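PDB 6X1L: WbbZ protein from Klebsiella pneumoniae subsp. pneumoniae NTUH-K2044, which is of unknown function but belongs to the polysaccharide pyruvyl transferase family, and so may transfer pyruvyl groups to sugars of a surface polysaccharide. Local coordinates for the interface of chains A and B. Residues are numbered along the deposited sequence; one frame, centred on the assembly and turned at random. Chains: chain A/B, WbbZ protein.

Contact 1: the interface of chains A and B. Residues chain A 161, 211-212, 215; chain B 204-205, 208-209.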
ATOM      1  N   SER A 161     -12.199  -4.886  -5.668  1.00 53.35           N
ATOM      2  CA  SER A 161     -13.118  -4.509  -4.605  1.00 50.47           C
ATOM      3  C   SER A 161     -14.557  -4.421  -5.086  1.00 56.07           C
ATOM      4  O   SER A 161     -15.477  -4.490  -4.260  1.00 53.78           O
ATOM      5  CB  SER A 161     -12.709  -3.162  -4.000  1.00 49.02           C
ATOM      6  OG  SER A 161     -12.946  -2.099  -4.911  1.00 52.37           O
ATOM      7  N   ARG A 211      -3.592  -4.733  -4.670  1.00 41.37           N
ATOM      8  CA  ARG A 211      -4.986  -4.439  -4.350  1.00 44.99           C
ATOM      9  C   ARG A 211      -5.194  -2.948  -4.123  1.00 42.03           C
ATOM     10  O   ARG A 211      -6.168  -2.369  -4.620  1.00 46.42           O
ATOM     11  CB  ARG A 211      -5.426  -5.240  -3.125  1.00 45.58           C
ATOM     12  CG  ARG A 211      -5.634  -6.716  -3.420  1.00 41.45           C
ATOM     13  CD  ARG A 211      -6.234  -7.480  -2.243  1.00 42.28           C
ATOM     14  NE  ARG A 211      -6.445  -8.881  -2.600  1.00 53.81           N
ATOM     15  CZ  ARG A 211      -5.606  -9.869  -2.299  1.00 55.73           C
ATOM     16  NH1 ARG A 211      -4.498  -9.622  -1.611  1.00 47.37           N
ATOM     17  NH2 ARG A 211      -5.876 -11.109  -2.682  1.00 53.13           N
ATOM     18  N   CYS A 212      -4.275  -2.307  -3.392  1.00 41.52           N
ATOM     19  CA  CYS A 212      -4.372  -0.868  -3.152  1.00 43.36           C
ATOM     20  C   CYS A 212      -4.459  -0.092  -4.460  1.00 46.53           C
ATOM     21  O   CYS A 212      -5.361   0.731  -4.649  1.00 45.98           O
ATOM     22  CB  CYS A 212      -3.173  -0.390  -2.335  1.00 42.79           C
ATOM     23  SG  CYS A 212      -3.213  -0.867  -0.597  1.00 44.73           S
ATOM     24  N   ASN A 215      -7.742  -0.884  -6.094  1.00 43.65           N
ATOM     25  CA  ASN A 215      -8.831  -0.218  -5.377  1.00 43.24           C
ATOM     26  C   ASN A 215      -8.930   1.246  -5.772  1.00 49.90           C
ATOM     27  O   ASN A 215     -10.032   1.770  -5.977  1.00 54.06           O
ATOM     28  CB  ASN A 215      -8.630  -0.318  -3.864  1.00 42.71           C
ATOM     29  CG  ASN A 215      -8.792  -1.724  -3.337  1.00 46.28           C
ATOM     30  OD1 ASN A 215      -9.416  -2.578  -3.966  1.00 52.78           O
ATOM     31  ND2 ASN A 215      -8.233  -1.967  -2.164  1.00 45.44           N
TER
ATOM     32  N   PHE B 204     -11.921  -0.471   1.302  1.00 47.24           N
ATOM     33  CA  PHE B 204     -11.025  -1.482   0.750  1.00 51.36           C
ATOM     34  C   PHE B 204      -9.590  -0.974   0.716  1.00 46.05           C
ATOM     35  O   PHE B 204      -8.662  -1.668   1.150  1.00 45.13           O
ATOM     36  CB  PHE B 204     -11.497  -1.892  -0.644  1.00 48.92           C
ATOM     37  CG  PHE B 204     -12.763  -2.697  -0.632  1.00 55.05           C
ATOM     38  CD1 PHE B 204     -12.717  -4.083  -0.562  1.00 55.58           C
ATOM     39  CD2 PHE B 204     -13.998  -2.070  -0.684  1.00 53.60           C
ATOM     40  CE1 PHE B 204     -13.882  -4.828  -0.549  1.00 61.07           C
ATOM     41  CE2 PHE B 204     -15.168  -2.808  -0.669  1.00 55.45           C
ATOM     42  CZ  PHE B 204     -15.110  -4.189  -0.601  1.00 62.88           C
ATOM     43  N   LEU B 205      -9.396   0.252   0.227  1.00 46.20           N
ATOM     44  CA  LEU B 205      -8.065   0.845   0.205  1.00 40.63           C
ATOM     45  C   LEU B 205      -7.495   0.980   1.611  1.00 48.95           C
ATOM     46  O   LEU B 205      -6.302   0.731   1.827  1.00 43.69           O
ATOM     47  CB  LEU B 205      -8.116   2.198  -0.507  1.00 47.78           C
ATOM     48  CG  LEU B 205      -6.821   2.996  -0.653  1.00 54.75           C
ATOM     49  CD1 LEU B 205      -5.682   2.105  -1.132  1.00 55.42           C
ATOM     50  CD2 LEU B 205      -7.044   4.143  -1.622  1.00 52.33           C
ATOM     51  N   ASN B 208      -6.593  -2.684   2.816  1.00 36.69           N
ATOM     52  CA  ASN B 208      -5.474  -3.299   2.105  1.00 35.73           C
ATOM     53  C   ASN B 208      -4.166  -2.559   2.367  1.00 43.48           C
ATOM     54  O   ASN B 208      -3.111  -3.194   2.480  1.00 47.12           O
ATOM     55  CB  ASN B 208      -5.790  -3.383   0.615  1.00 39.81           C
ATOM     56  CG  ASN B 208      -6.791  -4.471   0.308  1.00 42.29           C
ATOM     57  OD1 ASN B 208      -6.753  -5.548   0.902  1.00 43.55           O
ATOM     58  ND2 ASN B 208      -7.701  -4.197  -0.612  1.00 37.11           N
ATOM     59  N   SER B 209      -4.211  -1.230   2.498  1.00 45.67           N
ATOM     60  CA  SER B 209      -3.028  -0.511   2.959  1.00 41.51           C
ATOM     61  C   SER B 209      -2.604  -0.985   4.341  1.00 45.10           C
ATOM     62  O   SER B 209      -1.406  -1.106   4.626  1.00 43.23           O
ATOM     63  CB  SER B 209      -3.288   0.994   2.974  1.00 49.43           C
ATOM     64  OG  SER B 209      -2.220   1.676   3.613  1.00 45.32           O
TER
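A:Ser161 meets the ring of B:Phe204 through a CH-pi contact: its CB stands over one face, 3.6 Å from the centroid of that ring and displaced toward CG. With chi1 at 70°, the serine OG is turned back from the ring, leaving the methylene to face it, while the carbonyl O of A:Ser161 reaches the far end of the ring at CZ (3.7 Å).

The polar element is a meeting of two carboxamides. A:Asn215 and B:Asn208 cross at about a right angle with their amide planes nearly coplanar, and ND2 of one lies 2.8 Å from ND2 of the other. Two donors face each other as modelled, so one amide is probably flipped in reality, which would make the pair a hydrogen bond.

Apolar contacts fill the rest. The CB of A:Arg211 lies 3.8 Å from CG of the B:Asn208 amide. A:Cys212 offers CB to CD1 of B:Leu205 (3.7 Å), and its SG rests 3.6 Å from CA of B:Ser209, against the helix backbone.

Helix 203-218 of each chain supplies nearly all of these groups, the two helices running in broadly opposite directions; A:Ser161 comes from a neighbouring loop.

Contact 2: the interface of chains A and B. Residues chain A 202, 204-205, 208; chain B 161, 163, 215.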
ATOM      1  N   ASN A 202       7.929 -10.850  -0.792  1.00 50.28           N
ATOM      2  CA  ASN A 202       6.814 -11.212   0.077  1.00 43.11           C
ATOM      3  C   ASN A 202       5.549 -11.192  -0.774  1.00 42.63           C
ATOM      4  O   ASN A 202       5.096 -10.123  -1.191  1.00 46.35           O
ATOM      5  CB  ASN A 202       6.713 -10.237   1.252  1.00 44.52           C
ATOM      6  CG  ASN A 202       5.585 -10.582   2.217  1.00 49.40           C
ATOM      7  OD1 ASN A 202       4.475 -10.924   1.808  1.00 53.55           O
ATOM      8  ND2 ASN A 202       5.870 -10.481   3.507  1.00 47.61           N
ATOM      9  N   PHE A 204       2.438 -11.751  -0.026  1.00 47.24           N
ATOM     10  CA  PHE A 204       1.294 -11.060   0.560  1.00 51.36           C
ATOM     11  C   PHE A 204       1.422  -9.553   0.384  1.00 46.05           C
ATOM     12  O   PHE A 204       0.475  -8.883  -0.049  1.00 45.13           O
ATOM     13  CB  PHE A 204       1.159 -11.432   2.035  1.00 48.92           C
ATOM     14  CG  PHE A 204       0.704 -12.844   2.255  1.00 55.05           C
ATOM     15  CD1 PHE A 204      -0.648 -13.142   2.360  1.00 55.58           C
ATOM     16  CD2 PHE A 204       1.625 -13.876   2.349  1.00 53.60           C
ATOM     17  CE1 PHE A 204      -1.071 -14.443   2.562  1.00 61.07           C
ATOM     18  CE2 PHE A 204       1.210 -15.180   2.548  1.00 55.45           C
ATOM     19  CZ  PHE A 204      -0.139 -15.465   2.654  1.00 62.88           C
ATOM     20  N   LEU A 205       2.601  -9.009   0.688  1.00 46.20           N
ATOM     21  CA  LEU A 205       2.836  -7.583   0.499  1.00 40.63           C
ATOM     22  C   LEU A 205       2.681  -7.184  -0.963  1.00 48.95           C
ATOM     23  O   LEU A 205       2.117  -6.124  -1.263  1.00 43.69           O
ATOM     24  CB  LEU A 205       4.223  -7.216   1.031  1.00 47.78           C
ATOM     25  CG  LEU A 205       4.677  -5.759   0.941  1.00 54.75           C
ATOM     26  CD1 LEU A 205       3.580  -4.815   1.415  1.00 55.42           C
ATOM     27  CD2 LEU A 205       5.935  -5.573   1.771  1.00 52.33           C
ATOM     28  N   ASN A 208      -1.194  -7.352  -1.767  1.00 36.69           N
ATOM     29  CA  ASN A 208      -1.998  -6.330  -1.100  1.00 35.73           C
ATOM     30  C   ASN A 208      -1.644  -4.929  -1.585  1.00 43.48           C
ATOM     31  O   ASN A 208      -2.533  -4.080  -1.720  1.00 47.12           O
ATOM     32  CB  ASN A 208      -1.849  -6.462   0.413  1.00 39.81           C
ATOM     33  CG  ASN A 208      -2.611  -7.646   0.958  1.00 42.29           C
ATOM     34  OD1 ASN A 208      -3.716  -7.945   0.507  1.00 43.55           O
ATOM     35  ND2 ASN A 208      -2.025  -8.337   1.921  1.00 37.11           N
TER
ATOM     36  N   SER B 161      -1.039 -12.175   7.449  1.00 53.35           N
ATOM     37  CA  SER B 161      -0.550 -13.107   6.444  1.00 50.47           C
ATOM     38  C   SER B 161      -0.052 -14.408   7.052  1.00 56.07           C
ATOM     39  O   SER B 161       0.031 -15.416   6.339  1.00 53.78           O
ATOM     40  CB  SER B 161       0.581 -12.468   5.632  1.00 49.02           C
ATOM     41  OG  SER B 161       1.755 -12.323   6.417  1.00 52.37           O
ATOM     42  N   LYS B 163       2.867 -15.096   7.810  1.00 67.35           N
ATOM     43  CA  LYS B 163       4.203 -15.404   7.325  1.00 62.34           C
ATOM     44  C   LYS B 163       5.182 -15.449   8.498  1.00 68.92           C
ATOM     45  O   LYS B 163       5.107 -14.613   9.403  1.00 70.07           O
ATOM     46  CB  LYS B 163       4.657 -14.368   6.299  1.00 58.10           C
ATOM     47  CG  LYS B 163       4.867 -14.943   4.909  1.00 78.52           C
ATOM     48  CD  LYS B 163       5.467 -13.917   3.969  1.00 81.54           C
ATOM     49  CE  LYS B 163       5.885 -14.557   2.663  1.00 76.73           C
ATOM     50  NZ  LYS B 163       6.924 -15.604   2.853  1.00 79.93           N
ATOM     51  N   ASN B 215       1.724  -6.871   6.904  1.00 43.65           N
ATOM     52  CA  ASN B 215       2.569  -7.852   6.220  1.00 43.24           C
ATOM     53  C   ASN B 215       4.043  -7.545   6.430  1.00 49.90           C
ATOM     54  O   ASN B 215       4.846  -8.453   6.675  1.00 54.06           O
ATOM     55  CB  ASN B 215       2.270  -7.879   4.720  1.00 42.71           C
ATOM     56  CG  ASN B 215       0.906  -8.440   4.399  1.00 46.28           C
ATOM     57  OD1 ASN B 215       0.305  -9.164   5.192  1.00 52.78           O
ATOM     58  ND2 ASN B 215       0.412  -8.113   3.217  1.00 45.44           N
TER
HETATM   59  O   HOH W   1       3.938 -11.064   5.697  1.00 46.73           O
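A helix N-cap of this pyruvyl transferase family member forms the chain A side: A:Asn202 and A:Phe204, at the start of helix 203-218, meet the loop residues B:Ser161 and B:Lys163 and the helical B:Asn215. The cap is made by the carboxamide OD1 of A:Asn202, which accepts a nearly straight hydrogen bond from the backbone N of A:Leu205 (2.9 Å, 169° at the hydrogen). That donor sits well above the carbonyl plane, and a weak bond from the N of A:Phe204 reaches the same oxygen. With CG pointing away from the backbone N (chi1 -179°), the A:Asn202 amide can cap its own helix through OD1 and turn ND2 to the partner chain.

ND2 there bonds a water at 3.0 Å, again almost straight (174°). The same water lies 2.6 Å from the hydroxyl OG of B:Ser161 and 2.9 Å from the carbonyl O of B:Asn215, so it joins the cap of one chain to both a loop and a helix of the other. B:Ser161 OG is in turn held by the backbone N of B:Lys163 (3.3 Å).

The aliphatic part of B:Lys163 slides past A:Asn202 in the opposite direction, its CD 3.5 Å from the amide ND2. This same methylene comes near the rim of the A:Phe204 ring at CD2 (4.2 Å), beside the B:Ser161 CB that covers the ring's face.

Contact 3: the interface of chains A and B. Residues chain A 195, 205, 208-209, 212; chain B 212-213, 215-216.
A:Trp195, from a loop of this polysaccharide pyruvyl transferase family protein, lays the indole against B:Cys212 and B:Phe216 on helix 203-218 of the other chain. From CB the side chain leaves with CG opposite the carbonyl carbon (chi1 -76°), and the second torsion of 85° turns one face of the ring system, along its NE1-CZ2 side, to the partner helix. Past CG, the indole NE1 comes 3.6 Å from CB of B:Cys212. CE2 faces the same CB, and CZ2, on the benzo ring, also approaches it to 3.6 Å. The cysteine methylene therefore comes obliquely over the rim at NE1, CE2 and CZ2, well above the ring plane. At the far end, CH2 meets CB of B:Phe216 at 4.0 Å, the two side chains passing at a slant, while CZ2 comes near the backbone N of the selenomethionine B:Met213.

The indole is backed within its own chain by A:Leu205, whose CD1 stands 4.1 Å above the ring plane, over its centre. This methyl is on the same side of the plane as B:Cys212 CB, and the cysteine methylene packs next to it, in the angle between the leucine methyl and the indole rim. The SG of B:Cys212 continues past them to the backbone of A:Ser209, and ends 4.3 Å from SG of A:Cys212, too far for a disulfide; the two thiols lie close to the two-fold axis.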
ATOM      1  N   TRP A 195       4.625   2.041  -2.218  1.00 50.83           N
ATOM      2  CA  TRP A 195       5.656   1.128  -1.744  1.00 51.54           C
ATOM      3  C   TRP A 195       6.770   1.085  -2.782  1.00 50.71           C
ATOM      4  O   TRP A 195       6.506   0.852  -3.964  1.00 52.87           O
ATOM      5  CB  TRP A 195       5.079  -0.266  -1.502  1.00 51.23           C
ATOM      6  CG  TRP A 195       4.267  -0.346  -0.245  1.00 44.34           C
ATOM      7  CD1 TRP A 195       2.949  -0.031  -0.098  1.00 48.48           C
ATOM      8  CD2 TRP A 195       4.731  -0.751   1.045  1.00 45.09           C
ATOM      9  NE1 TRP A 195       2.560  -0.217   1.209  1.00 51.82           N
ATOM     10  CE2 TRP A 195       3.637  -0.662   1.931  1.00 45.60           C
ATOM     11  CE3 TRP A 195       5.965  -1.184   1.539  1.00 46.87           C
ATOM     12  CZ2 TRP A 195       3.741  -0.990   3.278  1.00 49.58           C
ATOM     13  CZ3 TRP A 195       6.067  -1.509   2.880  1.00 53.02           C
ATOM     14  CH2 TRP A 195       4.961  -1.411   3.734  1.00 55.48           C
ATOM     15  N   LEU A 205       2.601  -9.009   0.688  1.00 46.20           N
ATOM     16  CA  LEU A 205       2.836  -7.583   0.499  1.00 40.63           C
ATOM     17  C   LEU A 205       2.681  -7.184  -0.963  1.00 48.95           C
ATOM     18  O   LEU A 205       2.117  -6.124  -1.263  1.00 43.69           O
ATOM     19  CB  LEU A 205       4.223  -7.216   1.031  1.00 47.78           C
ATOM     20  CG  LEU A 205       4.677  -5.759   0.941  1.00 54.75           C
ATOM     21  CD1 LEU A 205       3.580  -4.815   1.415  1.00 55.42           C
ATOM     22  CD2 LEU A 205       5.935  -5.573   1.771  1.00 52.33           C
ATOM     23  N   ASN A 208      -1.194  -7.352  -1.767  1.00 36.69           N
ATOM     24  CA  ASN A 208      -1.998  -6.330  -1.100  1.00 35.73           C
ATOM     25  C   ASN A 208      -1.644  -4.929  -1.585  1.00 43.48           C
ATOM     26  O   ASN A 208      -2.533  -4.080  -1.720  1.00 47.12           O
ATOM     27  CB  ASN A 208      -1.849  -6.462   0.413  1.00 39.81           C
ATOM     28  CG  ASN A 208      -2.611  -7.646   0.958  1.00 42.29           C
ATOM     29  OD1 ASN A 208      -3.716  -7.945   0.507  1.00 43.55           O
ATOM     30  ND2 ASN A 208      -2.025  -8.337   1.921  1.00 37.11           N
ATOM     31  N   SER A 209      -0.367  -4.670  -1.882  1.00 45.67           N
ATOM     32  CA  SER A 209      -0.021  -3.419  -2.549  1.00 41.51           C
ATOM     33  C   SER A 209      -0.724  -3.304  -3.894  1.00 45.10           C
ATOM     34  O   SER A 209      -1.172  -2.217  -4.279  1.00 43.23           O
ATOM     35  CB  SER A 209       1.491  -3.310  -2.732  1.00 49.43           C
ATOM     36  OG  SER A 209       1.812  -2.201  -3.558  1.00 45.32           O
ATOM     37  N   CYS A 212      -4.275  -2.307  -3.392  1.00 41.52           N
ATOM     38  CA  CYS A 212      -4.372  -0.868  -3.152  1.00 43.36           C
ATOM     39  C   CYS A 212      -4.459  -0.092  -4.460  1.00 46.53           C
ATOM     40  O   CYS A 212      -5.361   0.731  -4.649  1.00 45.98           O
ATOM     41  CB  CYS A 212      -3.173  -0.390  -2.335  1.00 42.79           C
ATOM     42  SG  CYS A 212      -3.213  -0.867  -0.597  1.00 44.73           S
TER
ATOM     43  N   CYS B 212      -0.795  -4.228   4.075  1.00 41.52           N
ATOM     44  CA  CYS B 212       0.590  -4.006   3.661  1.00 43.36           C
ATOM     45  C   CYS B 212       1.490  -3.734   4.860  1.00 46.53           C
ATOM     46  O   CYS B 212       2.529  -4.381   5.030  1.00 45.98           O
ATOM     47  CB  CYS B 212       0.664  -2.844   2.672  1.00 42.79           C
ATOM     48  SG  CYS B 212       0.040  -3.222   1.024  1.00 44.73           S
HETATM   49  N   MSE B 213       1.109  -2.778   5.702  1.00 43.89           N
HETATM   50  CA  MSE B 213       1.926  -2.434   6.859  1.00 37.40           C
HETATM   51  C   MSE B 213       2.092  -3.637   7.776  1.00 40.94           C
HETATM   52  O   MSE B 213       3.187  -3.912   8.269  1.00 41.45           O
HETATM   53  CB  MSE B 213       1.304  -1.269   7.639  1.00 39.57           C
HETATM   54  CG  MSE B 213       1.173   0.031   6.847  1.00 38.38           C
HETATM   55 SE   MSE B 213       0.332   1.395   8.001  0.67 55.32          SE
HETATM   56  CE  MSE B 213       1.882   1.851   9.080  1.00 52.28           C
ATOM     57  N   ASN B 215       1.724  -6.871   6.904  1.00 43.65           N
ATOM     58  CA  ASN B 215       2.569  -7.852   6.220  1.00 43.24           C
ATOM     59  C   ASN B 215       4.043  -7.545   6.430  1.00 49.90           C
ATOM     60  O   ASN B 215       4.846  -8.453   6.675  1.00 54.06           O
ATOM     61  CB  ASN B 215       2.270  -7.879   4.720  1.00 42.71           C
ATOM     62  CG  ASN B 215       0.906  -8.440   4.399  1.00 46.28           C
ATOM     63  OD1 ASN B 215       0.305  -9.164   5.192  1.00 52.78           O
ATOM     64  ND2 ASN B 215       0.412  -8.113   3.217  1.00 45.44           N
ATOM     65  N   PHE B 216       4.416  -6.269   6.323  1.00 46.74           N
ATOM     66  CA  PHE B 216       5.809  -5.881   6.512  1.00 44.67           C
ATOM     67  C   PHE B 216       6.283  -6.232   7.914  1.00 50.61           C
ATOM     68  O   PHE B 216       7.346  -6.838   8.093  1.00 45.44           O
ATOM     69  CB  PHE B 216       5.970  -4.384   6.245  1.00 47.08           C
ATOM     70  CG  PHE B 216       7.347  -3.864   6.533  1.00 53.27           C
ATOM     71  CD1 PHE B 216       8.357  -3.984   5.587  1.00 50.20           C
ATOM     72  CD2 PHE B 216       7.637  -3.261   7.749  1.00 50.95           C
ATOM     73  CE1 PHE B 216       9.629  -3.510   5.845  1.00 51.47           C
ATOM     74  CE2 PHE B 216       8.912  -2.786   8.015  1.00 56.01           C
ATOM     75  CZ  PHE B 216       9.908  -2.910   7.059  1.00 59.86           C
TER

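Contact 1 and contact 2 lie about 14 Å apart, at opposite ends of the same two-fold interface, and are largely twins with the chains exchanged. Contact 3 falls between them, with its centre about 10 Å from contact 1, with which it shares A:Cys212, and about 6 Å from contact 2, with which it shares A:Leu205, A:Asn208 and B:Asn215. Helix 203-218 of both chains runs through every contact, so one helix pair carries a continuous surface flanked by loop residues. Such symmetry is compatible with a dimer, although the structure alone does not show that it forms in solution.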